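Deoxyribodipyrimidine photo-lyase (Oryza sativa Japonica Group, PDB 3UMV) repairs UV-damaged DNA, using light and a bound FAD to split cyclobutane pyrimidine dimers back into separate pyrimidines. Local coordinates at residues L93-A101 against V220-R228; C242-L253 against Y287-C298. All blocks are in the same frame, centred on the assembly; numbering follows the deposited sequence. Where two conformers were deposited one is given.

Interaction 1 (L93-A101 against V220-R228). With URE (urea), chain L.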
loop_
_atom_site.group_PDB
_atom_site.type_symbol
_atom_site.label_atom_id
_atom_site.label_comp_id
_atom_site.label_asym_id
_atom_site.label_seq_id
_atom_site.Cartn_x
_atom_site.Cartn_y
_atom_site.Cartn_z
ATOM N N LEU A 93 2.487 9.606 7.278
ATOM C CA LEU A 93 1.068 9.379 7.506
ATOM C C LEU A 93 0.480 10.570 8.254
ATOM O O LEU A 93 -0.544 11.119 7.852
ATOM C CB LEU A 93 0.842 8.090 8.309
ATOM C CG LEU A 93 -0.608 7.731 8.661
ATOM C CD1 LEU A 93 -0.696 6.251 8.930
ATOM C CD2 LEU A 93 -1.110 8.527 9.858
ATOM N N LEU A 94 1.124 10.970 9.341
ATOM C CA LEU A 94 0.545 12.021 10.180
ATOM C C LEU A 94 0.538 13.393 9.516
ATOM O O LEU A 94 -0.417 14.158 9.681
ATOM C CB LEU A 94 1.220 12.085 11.554
ATOM C CG LEU A 94 0.874 10.922 12.486
ATOM C CD1 LEU A 94 1.847 10.912 13.655
ATOM C CD2 LEU A 94 -0.575 11.010 12.979
ATOM N N ARG A 95 1.607 13.735 8.800
ATOM C CA ARG A 95 1.610 15.010 8.093
ATOM C C ARG A 95 0.540 15.006 6.997
ATOM O O ARG A 95 -0.079 16.030 6.733
ATOM C CB ARG A 95 3.001 15.326 7.527
ATOM C CG ARG A 95 4.075 15.369 8.601
ATOM C CD ARG A 95 5.383 15.969 8.101
ATOM N NE ARG A 95 6.446 15.780 9.084
ATOM C CZ ARG A 95 6.639 16.558 10.148
ATOM N NH1 ARG A 95 5.852 17.603 10.377
ATOM N NH2 ARG A 95 7.628 16.288 10.989
ATOM N N GLY A 96 0.313 13.845 6.383
ATOM C CA GLY A 96 -0.789 13.696 5.435
ATOM C C GLY A 96 -2.161 13.876 6.072
ATOM O O GLY A 96 -3.052 14.521 5.500
ATOM N N LEU A 97 -2.331 13.318 7.270
ATOM C CA LEU A 97 -3.597 13.406 7.987
ATOM C C LEU A 97 -3.857 14.817 8.502
ATOM O O LEU A 97 -5.002 15.242 8.594
ATOM C CB LEU A 97 -3.640 12.415 9.150
ATOM C CG LEU A 97 -4.068 10.974 8.904
ATOM C CD1 LEU A 97 -4.380 10.319 10.247
ATOM C CD2 LEU A 97 -5.275 10.930 7.984
ATOM N N ARG A 98 -2.790 15.544 8.826
ATOM C CA ARG A 98 -2.918 16.941 9.236
ATOM C C ARG A 98 -3.559 17.773 8.120
ATOM O O ARG A 98 -4.426 18.611 8.379
ATOM C CB ARG A 98 -1.545 17.508 9.612
ATOM C CG ARG A 98 -1.524 18.989 9.904
ATOM C CD ARG A 98 -0.118 19.414 10.282
ATOM N NE ARG A 98 -0.123 20.567 11.164
ATOM C CZ ARG A 98 0.938 20.939 11.865
ATOM N NH1 ARG A 98 0.880 21.998 12.668
ATOM N NH2 ARG A 98 2.058 20.232 11.758
ATOM N N ARG A 99 -3.118 17.534 6.888
ATOM C CA ARG A 99 -3.671 18.198 5.712
ATOM C C ARG A 99 -5.129 17.805 5.504
ATOM O O ARG A 99 -5.989 18.653 5.257
ATOM C CB ARG A 99 -2.856 17.835 4.466
ATOM C CG ARG A 99 -1.433 18.382 4.453
ATOM C CD ARG A 99 -1.433 19.902 4.505
ATOM N NE ARG A 99 -2.326 20.463 3.496
ATOM C CZ ARG A 99 -1.951 20.820 2.272
ATOM N NH1 ARG A 99 -0.690 20.681 1.892
ATOM N NH2 ARG A 99 -2.845 21.317 1.429
ATOM N N LEU A 100 -5.400 16.508 5.603
ATOM C CA LEU A 100 -6.757 15.989 5.435
ATOM C C LEU A 100 -7.727 16.576 6.465
ATOM O O LEU A 100 -8.859 16.949 6.137
ATOM C CB LEU A 100 -6.744 14.455 5.505
ATOM C CG LEU A 100 -8.061 13.721 5.234
ATOM C CD1 LEU A 100 -7.829 12.319 4.676
ATOM C CD2 LEU A 100 -8.872 13.639 6.503
ATOM N N ALA A 101 -7.277 16.663 7.713
ATOM C CA ALA A 101 -8.091 17.238 8.772
ATOM C C ALA A 101 -8.453 18.685 8.438
ATOM O O ALA A 101 -9.568 19.123 8.701
ATOM C CB ALA A 101 -7.362 17.143 10.109
ATOM N N VAL A 220 -6.720 18.689 18.011
ATOM C CA VAL A 220 -5.401 18.083 18.022
ATOM C C VAL A 220 -4.308 19.138 17.891
ATOM O O VAL A 220 -4.404 20.037 17.052
ATOM C CB VAL A 220 -5.248 17.101 16.853
ATOM C CG1 VAL A 220 -3.862 16.472 16.857
ATOM C CG2 VAL A 220 -6.328 16.032 16.917
ATOM N N ASP A 221 -3.271 19.026 18.715
ATOM C CA ASP A 221 -2.034 19.762 18.469
ATOM C C ASP A 221 -1.128 18.861 17.643
ATOM O O ASP A 221 -0.440 18.005 18.180
ATOM C CB ASP A 221 -1.356 20.156 19.783
ATOM C CG ASP A 221 -0.146 21.080 19.574
ATOM O OD1 ASP A 221 -0.042 22.082 20.302
ATOM O OD2 ASP A 221 0.696 20.809 18.689
ATOM N N TRP A 222 -1.150 19.054 16.328
ATOM C CA TRP A 222 -0.448 18.160 15.415
ATOM C C TRP A 222 1.074 18.184 15.590
ATOM O O TRP A 222 1.721 17.144 15.525
ATOM C CB TRP A 222 -0.828 18.471 13.966
ATOM C CG TRP A 222 -2.241 18.114 13.640
ATOM C CD1 TRP A 222 -3.337 18.930 13.711
ATOM C CD2 TRP A 222 -2.720 16.843 13.178
ATOM N NE1 TRP A 222 -4.465 18.245 13.328
ATOM C CE2 TRP A 222 -4.112 16.963 12.990
ATOM C CE3 TRP A 222 -2.108 15.620 12.902
ATOM C CZ2 TRP A 222 -4.902 15.900 12.551
ATOM C CZ3 TRP A 222 -2.891 14.567 12.457
ATOM C CH2 TRP A 222 -4.276 14.714 12.286
ATOM N N ASP A 223 1.643 19.364 15.810
ATOM C CA ASP A 223 3.075 19.441 16.087
ATOM C C ASP A 223 3.478 18.594 17.312
ATOM O O ASP A 223 4.466 17.853 17.259
ATOM C CB ASP A 223 3.535 20.898 16.215
ATOM C CG ASP A 223 3.528 21.632 14.872
ATOM O OD1 ASP A 223 3.832 21.001 13.837
ATOM O OD2 ASP A 223 3.218 22.839 14.843
ATOM N N ALA A 224 2.693 18.663 18.384
ATOM C CA ALA A 224 2.986 17.872 19.583
ATOM C C ALA A 224 2.816 16.392 19.312
ATOM O O ALA A 224 3.645 15.587 19.712
ATOM C CB ALA A 224 2.106 18.275 20.717
ATOM N N LEU A 225 1.717 16.039 18.656
ATOM C CA LEU A 225 1.434 14.634 18.313
ATOM C C LEU A 225 2.501 14.018 17.423
ATOM O O LEU A 225 3.008 12.928 17.697
ATOM C CB LEU A 225 0.062 14.515 17.659
ATOM C CG LEU A 225 -0.245 13.131 17.096
ATOM C CD1 LEU A 225 -0.377 12.123 18.231
ATOM C CD2 LEU A 225 -1.502 13.165 16.241
ATOM N N ILE A 226 2.850 14.708 16.345
ATOM C CA ILE A 226 3.886 14.198 15.450
ATOM C C ILE A 226 5.215 13.992 16.181
ATOM O O ILE A 226 5.851 12.953 16.039
ATOM C CB ILE A 226 4.076 15.115 14.243
ATOM C CG1 ILE A 226 2.836 15.029 13.353
ATOM C CG2 ILE A 226 5.334 14.708 13.455
ATOM C CD1 ILE A 226 2.722 16.115 12.339
ATOM N N ALA A 227 5.625 14.969 16.984
ATOM C CA ALA A 227 6.875 14.833 17.731
ATOM C C ALA A 227 6.815 13.635 18.674
ATOM O O ALA A 227 7.773 12.871 18.779
ATOM C CB ALA A 227 7.201 16.104 18.494
ATOM N N ARG A 228 5.687 13.460 19.348
ATOM C CA ARG A 228 5.545 12.381 20.324
ATOM C C ARG A 228 5.611 11.018 19.660
ATOM O O ARG A 228 6.423 10.169 20.033
ATOM C CB ARG A 228 4.229 12.489 21.098
ATOM C CG ARG A 228 4.064 11.365 22.109
ATOM C CD ARG A 228 2.762 11.444 22.876
ATOM N NE ARG A 228 1.591 11.286 22.017
ATOM C CZ ARG A 228 1.139 10.119 21.564
ATOM N NH1 ARG A 228 0.057 10.076 20.790
ATOM N NH2 ARG A 228 1.771 8.995 21.873
HETATM C C URE L . -2.169 16.708 21.673
HETATM O O URE L . -3.061 17.328 21.105
HETATM N N1 URE L . -2.298 16.371 22.932
HETATM N N2 URE L . -1.086 16.376 21.015
HETATM O O HOH W 1 5.966 19.328 13.027
#
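Arg98 and Trp222 lie alongside one another, running opposite ways: CA of Arg98 sits over the centre of the Trp222 six-membered ring, 3.7 Å from the centroid and 2° off the normal, a CH-pi contact. With CG anti to the backbone N (chi1 173°) and an extended chain, Arg98 runs along the indole to Asp223. There Arg98 NH2 donates to Asp223 OD1 at 2.8 Å, close to the guanidinium plane but from above the carboxylate plane. A weak second bond, Arg98 NH1 to Asp223 OD2 at 3.3 Å, completes the salt bridge. Asp223 OD1 also accepts from a water that in turn accepts from Arg95 NH1, while the Arg95 guanidinium, whose face carries Ile226 CG2, has its main partner in Glu238. Asp221 OD2 caps the helix start by accepting from Ala224 N at 2.9 Å; Asp221 N donates to the urea O at 2.9 Å, and urea N2 returns a weak bond to Asp221 O. Beside the salt bridge, Leu94 CB meets Ile226 CG1 at 3.8 Å. Trp222 fits as a knob into the hole formed by Leu94, Leu97, Arg98 and Ala101, joining two nearly antiparallel helices (163°), one of them from the alpha/beta domain of the photolyase/cryptochrome fold.

Interaction 2 (C242-L253 against Y287-C298)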
loop_
_atom_site.group_PDB
_atom_site.type_symbol
_atom_site.label_atom_id
_atom_site.label_comp_id
_atom_site.label_asym_id
_atom_site.label_seq_id
_atom_site.Cartn_x
_atom_site.Cartn_y
_atom_site.Cartn_z
ATOM N N CYS A 242 9.452 14.165 -1.383
ATOM C CA CYS A 242 8.056 14.460 -1.713
ATOM C C CYS A 242 7.225 14.695 -0.459
ATOM O O CYS A 242 7.563 14.210 0.626
ATOM C CB CYS A 242 7.415 13.383 -2.603
ATOM S SG CYS A 242 6.772 11.932 -1.741
ATOM N N GLU A 243 6.149 15.452 -0.630
ATOM C CA GLU A 243 5.270 15.851 0.462
ATOM C C GLU A 243 4.076 14.907 0.518
ATOM O O GLU A 243 3.557 14.502 -0.515
ATOM C CB GLU A 243 4.771 17.274 0.217
ATOM C CG GLU A 243 4.666 18.129 1.467
ATOM C CD GLU A 243 5.986 18.772 1.851
ATOM O OE1 GLU A 243 5.958 19.892 2.404
ATOM O OE2 GLU A 243 7.050 18.162 1.604
ATOM N N PRO A 244 3.624 14.557 1.730
ATOM C CA PRO A 244 2.466 13.664 1.799
ATOM C C PRO A 244 1.131 14.376 1.603
ATOM O O PRO A 244 1.034 15.588 1.814
ATOM C CB PRO A 244 2.537 13.110 3.222
ATOM C CG PRO A 244 3.221 14.198 4.006
ATOM C CD PRO A 244 4.229 14.802 3.052
ATOM N N GLY A 245 0.114 13.614 1.213
ATOM C CA GLY A 245 -1.244 14.132 1.164
ATOM C C GLY A 245 -1.859 14.181 -0.221
ATOM O O GLY A 245 -1.165 14.009 -1.228
ATOM N N GLU A 246 -3.164 14.429 -0.260
ATOM C CA GLU A 246 -3.927 14.490 -1.509
ATOM C C GLU A 246 -3.391 15.525 -2.490
ATOM O O GLU A 246 -3.223 15.236 -3.674
ATOM C CB GLU A 246 -5.396 14.814 -1.234
ATOM C CG GLU A 246 -6.149 13.783 -0.425
ATOM C CD GLU A 246 -7.649 14.065 -0.394
ATOM O OE1 GLU A 246 -8.146 14.550 0.648
ATOM O OE2 GLU A 246 -8.330 13.802 -1.412
ATOM N N GLU A 247 -3.148 16.733 -1.998
ATOM C CA GLU A 247 -2.749 17.843 -2.856
ATOM C C GLU A 247 -1.428 17.525 -3.563
ATOM O O GLU A 247 -1.314 17.681 -4.777
ATOM C CB GLU A 247 -2.662 19.128 -2.031
ATOM C CG GLU A 247 -2.391 20.391 -2.820
ATOM C CD GLU A 247 -2.733 21.640 -2.025
ATOM O OE1 GLU A 247 -3.760 21.623 -1.311
ATOM O OE2 GLU A 247 -1.976 22.632 -2.108
ATOM N N ALA A 248 -0.434 17.065 -2.808
ATOM C CA ALA A 248 0.861 16.718 -3.387
ATOM C C ALA A 248 0.765 15.488 -4.286
ATOM O O ALA A 248 1.530 15.355 -5.244
ATOM C CB ALA A 248 1.901 16.490 -2.290
ATOM N N ALA A 249 -0.171 14.589 -3.974
ATOM C CA ALA A 249 -0.324 13.349 -4.745
ATOM C C ALA A 249 -0.849 13.632 -6.154
ATOM O O ALA A 249 -0.360 13.083 -7.145
ATOM C CB ALA A 249 -1.259 12.357 -4.010
ATOM N N ILE A 250 -1.856 14.487 -6.237
ATOM C CA ILE A 250 -2.418 14.855 -7.528
ATOM C C ILE A 250 -1.385 15.607 -8.348
ATOM O O ILE A 250 -1.296 15.413 -9.559
ATOM C CB ILE A 250 -3.720 15.655 -7.366
ATOM C CG1 ILE A 250 -4.756 14.788 -6.652
ATOM C CG2 ILE A 250 -4.246 16.116 -8.723
ATOM C CD1 ILE A 250 -5.878 15.573 -6.011
ATOM N N GLU A 251 -0.588 16.443 -7.687
ATOM C CA GLU A 251 0.502 17.144 -8.368
ATOM C C GLU A 251 1.526 16.160 -8.951
ATOM O O GLU A 251 2.041 16.381 -10.049
ATOM C CB GLU A 251 1.169 18.152 -7.424
ATOM C CG GLU A 251 2.329 18.941 -8.036
ATOM C CD GLU A 251 1.872 20.030 -8.999
ATOM O OE1 GLU A 251 2.718 20.516 -9.784
ATOM O OE2 GLU A 251 0.676 20.403 -8.970
ATOM N N ALA A 252 1.809 15.071 -8.227
ATOM C CA ALA A 252 2.743 14.049 -8.709
ATOM C C ALA A 252 2.187 13.331 -9.937
ATOM O O ALA A 252 2.927 12.958 -10.849
ATOM C CB ALA A 252 3.051 13.034 -7.610
ATOM N N LEU A 253 0.878 13.126 -9.947
ATOM C CA LEU A 253 0.217 12.499 -11.083
ATOM C C LEU A 253 0.049 13.458 -12.260
ATOM O O LEU A 253 0.397 13.110 -13.384
ATOM C CB LEU A 253 -1.154 11.953 -10.674
ATOM C CG LEU A 253 -1.932 11.225 -11.774
ATOM C CD1 LEU A 253 -1.311 9.871 -12.059
ATOM C CD2 LEU A 253 -3.405 11.076 -11.405
ATOM N N TYR A 287 2.064 7.622 -2.175
ATOM C CA TYR A 287 0.693 8.106 -2.142
ATOM C C TYR A 287 -0.359 6.992 -2.217
ATOM O O TYR A 287 -1.349 7.020 -1.496
ATOM C CB TYR A 287 0.504 9.103 -3.279
ATOM C CG TYR A 287 1.470 10.267 -3.191
ATOM C CD1 TYR A 287 2.443 10.479 -4.173
ATOM C CD2 TYR A 287 1.384 11.180 -2.152
ATOM C CE1 TYR A 287 3.329 11.557 -4.084
ATOM C CE2 TYR A 287 2.257 12.251 -2.064
ATOM C CZ TYR A 287 3.212 12.446 -3.033
ATOM O OH TYR A 287 4.061 13.525 -2.929
ATOM N N LEU A 288 -0.131 6.003 -3.069
ATOM C CA LEU A 288 -1.067 4.900 -3.222
ATOM C C LEU A 288 -1.089 4.055 -1.957
ATOM O O LEU A 288 -2.156 3.609 -1.519
ATOM C CB LEU A 288 -0.674 4.036 -4.432
ATOM C CG LEU A 288 -0.904 4.694 -5.799
ATOM C CD1 LEU A 288 -0.356 3.804 -6.900
ATOM C CD2 LEU A 288 -2.365 4.993 -6.040
ATOM N N HIS A 289 0.081 3.848 -1.349
ATOM C CA HIS A 289 0.108 3.067 -0.123
ATOM C C HIS A 289 -0.773 3.634 0.998
ATOM O O HIS A 289 -1.502 2.893 1.668
ATOM C CB HIS A 289 1.517 2.897 0.429
ATOM C CG HIS A 289 1.517 2.218 1.752
ATOM N ND1 HIS A 289 1.615 2.904 2.945
ATOM C CD2 HIS A 289 1.306 0.924 2.078
ATOM C CE1 HIS A 289 1.510 2.050 3.948
ATOM N NE2 HIS A 289 1.325 0.841 3.446
ATOM N N PHE A 290 -0.682 4.941 1.205
ATOM C CA PHE A 290 -1.421 5.598 2.267
ATOM C C PHE A 290 -2.808 6.012 1.780
ATOM O O PHE A 290 -3.595 6.564 2.537
ATOM C CB PHE A 290 -0.638 6.809 2.777
ATOM C CG PHE A 290 0.596 6.443 3.548
ATOM C CD1 PHE A 290 0.494 5.951 4.838
ATOM C CD2 PHE A 290 1.857 6.580 2.981
ATOM C CE1 PHE A 290 1.630 5.607 5.558
ATOM C CE2 PHE A 290 2.998 6.241 3.694
ATOM C CZ PHE A 290 2.887 5.760 4.989
ATOM N N GLY A 291 -3.111 5.726 0.521
ATOM C CA GLY A 291 -4.390 6.122 -0.044
ATOM C C GLY A 291 -4.575 7.625 -0.171
ATOM O O GLY A 291 -5.720 8.106 -0.194
ATOM N N HIS A 292 -3.479 8.376 -0.283
ATOM C CA HIS A 292 -3.572 9.823 -0.531
ATOM C C HIS A 292 -4.155 10.099 -1.909
ATOM O O HIS A 292 -4.704 11.182 -2.173
ATOM C CB HIS A 292 -2.204 10.497 -0.470
ATOM C CG HIS A 292 -1.556 10.458 0.874
ATOM N ND1 HIS A 292 -2.258 10.267 2.047
ATOM C CD2 HIS A 292 -0.261 10.614 1.231
ATOM C CE1 HIS A 292 -1.416 10.269 3.061
ATOM N NE2 HIS A 292 -0.200 10.502 2.596
ATOM N N ILE A 293 -4.022 9.120 -2.792
ATOM C CA ILE A 293 -4.606 9.223 -4.115
ATOM C C ILE A 293 -5.210 7.884 -4.460
ATOM O O ILE A 293 -4.673 6.828 -4.109
ATOM C CB ILE A 293 -3.581 9.656 -5.196
ATOM C CG1 ILE A 293 -4.309 10.110 -6.462
ATOM C CG2 ILE A 293 -2.599 8.532 -5.490
ATOM C CD1 ILE A 293 -3.400 10.823 -7.450
ATOM N N SER A 294 -6.364 7.935 -5.109
ATOM C CA SER A 294 -7.082 6.736 -5.516
ATOM C C SER A 294 -6.376 6.076 -6.708
ATOM O O SER A 294 -6.015 6.756 -7.671
ATOM C CB SER A 294 -8.505 7.152 -5.912
ATOM O OG SER A 294 -9.112 6.185 -6.750
ATOM N N ALA A 295 -6.177 4.762 -6.669
ATOM C CA ALA A 295 -5.595 4.076 -7.829
ATOM C C ALA A 295 -6.529 4.186 -9.035
ATOM O O ALA A 295 -6.065 4.261 -10.168
ATOM C CB ALA A 295 -5.319 2.625 -7.528
ATOM N N GLN A 296 -7.837 4.167 -8.769
ATOM C CA GLN A 296 -8.861 4.357 -9.798
ATOM C C GLN A 296 -8.727 5.745 -10.434
ATOM O O GLN A 296 -8.779 5.873 -11.661
ATOM C CB GLN A 296 -10.257 4.139 -9.192
ATOM C CG GLN A 296 -11.413 4.255 -10.171
ATOM C CD GLN A 296 -12.689 3.627 -9.633
ATOM O OE1 GLN A 296 -12.663 2.809 -8.702
ATOM N NE2 GLN A 296 -13.813 4.011 -10.208
ATOM N N ARG A 297 -8.528 6.778 -9.612
ATOM C CA ARG A 297 -8.196 8.104 -10.150
ATOM C C ARG A 297 -6.989 8.064 -11.096
ATOM O O ARG A 297 -7.013 8.676 -12.171
ATOM C CB ARG A 297 -7.915 9.102 -9.018
ATOM C CG ARG A 297 -7.315 10.423 -9.499
ATOM C CD ARG A 297 -8.208 11.059 -10.557
ATOM N NE ARG A 297 -9.571 11.233 -10.073
ATOM C CZ ARG A 297 -10.631 11.443 -10.845
ATOM N NH1 ARG A 297 -11.826 11.581 -10.290
ATOM N NH2 ARG A 297 -10.499 11.507 -12.168
ATOM N N CYS A 298 -5.925 7.369 -10.692
ATOM C CA CYS A 298 -4.716 7.304 -11.515
ATOM C C CYS A 298 -5.014 6.588 -12.839
ATOM O O CYS A 298 -4.540 7.002 -13.907
ATOM C CB CYS A 298 -3.597 6.576 -10.762
ATOM S SG CYS A 298 -2.976 7.464 -9.327
HETATM O O HOH W 2 5.585 16.592 -3.149
HETATM O O HOH W 3 -6.858 12.286 -3.563
HETATM O O HOH W 4 4.340 15.767 -5.328
#
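The Tyr287 ring lies flat against Ala249 of helix 246-254. CB is 3.8 Å from Ala249 CB; with CG anti to the carbonyl carbon of Tyr287 (chi1 -58°), the ring is swung across Ala249, and CG and CD2 both meet its methyl, CD2 to Ala249 CB at 3.4 Å. Ala249 CA stands over the ring centre, 7° off the normal, in a CH-pi contact. CE1, on the CD1 branch, meets Ala252 CB; CE2, beyond CD2, and then CZ pass Glu243 O at the ring edge. At the tip Tyr287 OH donates to Glu243 O at 2.7 Å, with a C=O...donor angle of 144°. One water bridges this hydroxyl to Ala248 O, another links it weakly to Glu243 N, and Cys242 SG makes an oblique sulfur-aromatic contact. A phenylalanine here would probably leave Glu243 O without its hydroxyl donor and break both water bridges. The helix carrying Tyr287 ends in a Schellman motif at Gly291, beside the flavin pocket of the photolyase, to which Leu288 belongs. Just beyond, the His292 ring is sandwiched, Phe290 CB on one face and Gly245 CA on the opposite one, the latter 3.8 Å from the centroid. His292 O takes a CA-H...O contact from Glu246 and a water shared with Glu246 OE2, whose carboxylate also accepts from Leu50 N and Ala51 N. Further along, the Leu253 and Ile293 side chains cross at about a right angle, Leu253 CD2 4.0 Å from Ile293 CD1, and Leu253 CD1 meets Cys298 SG.

Overall arrangement
Helix 87-106 ties the two contacts together, although their centres lie 18 Å apart. It supplies one side of interaction 1, and its residues also reach interaction 2: Arg99 NH2 makes a salt bridge to Glu247 OE1 at 2.9 Å, Arg95 CB packs on Pro244 CG, and Leu93 touches Phe290. Interaction 1 is the more peripheral, about 20 Å from the chain centre, and pairs side chains of two helices, with a salt bridge at the edge of the contact. Interaction 2 lies about 12 Å from that centre, near the FAD, where turns and helix ends meet and backbone carbonyls replace charged groups as the main polar partners across the contact. Both are partly buried and place an aromatic ring face against a CA.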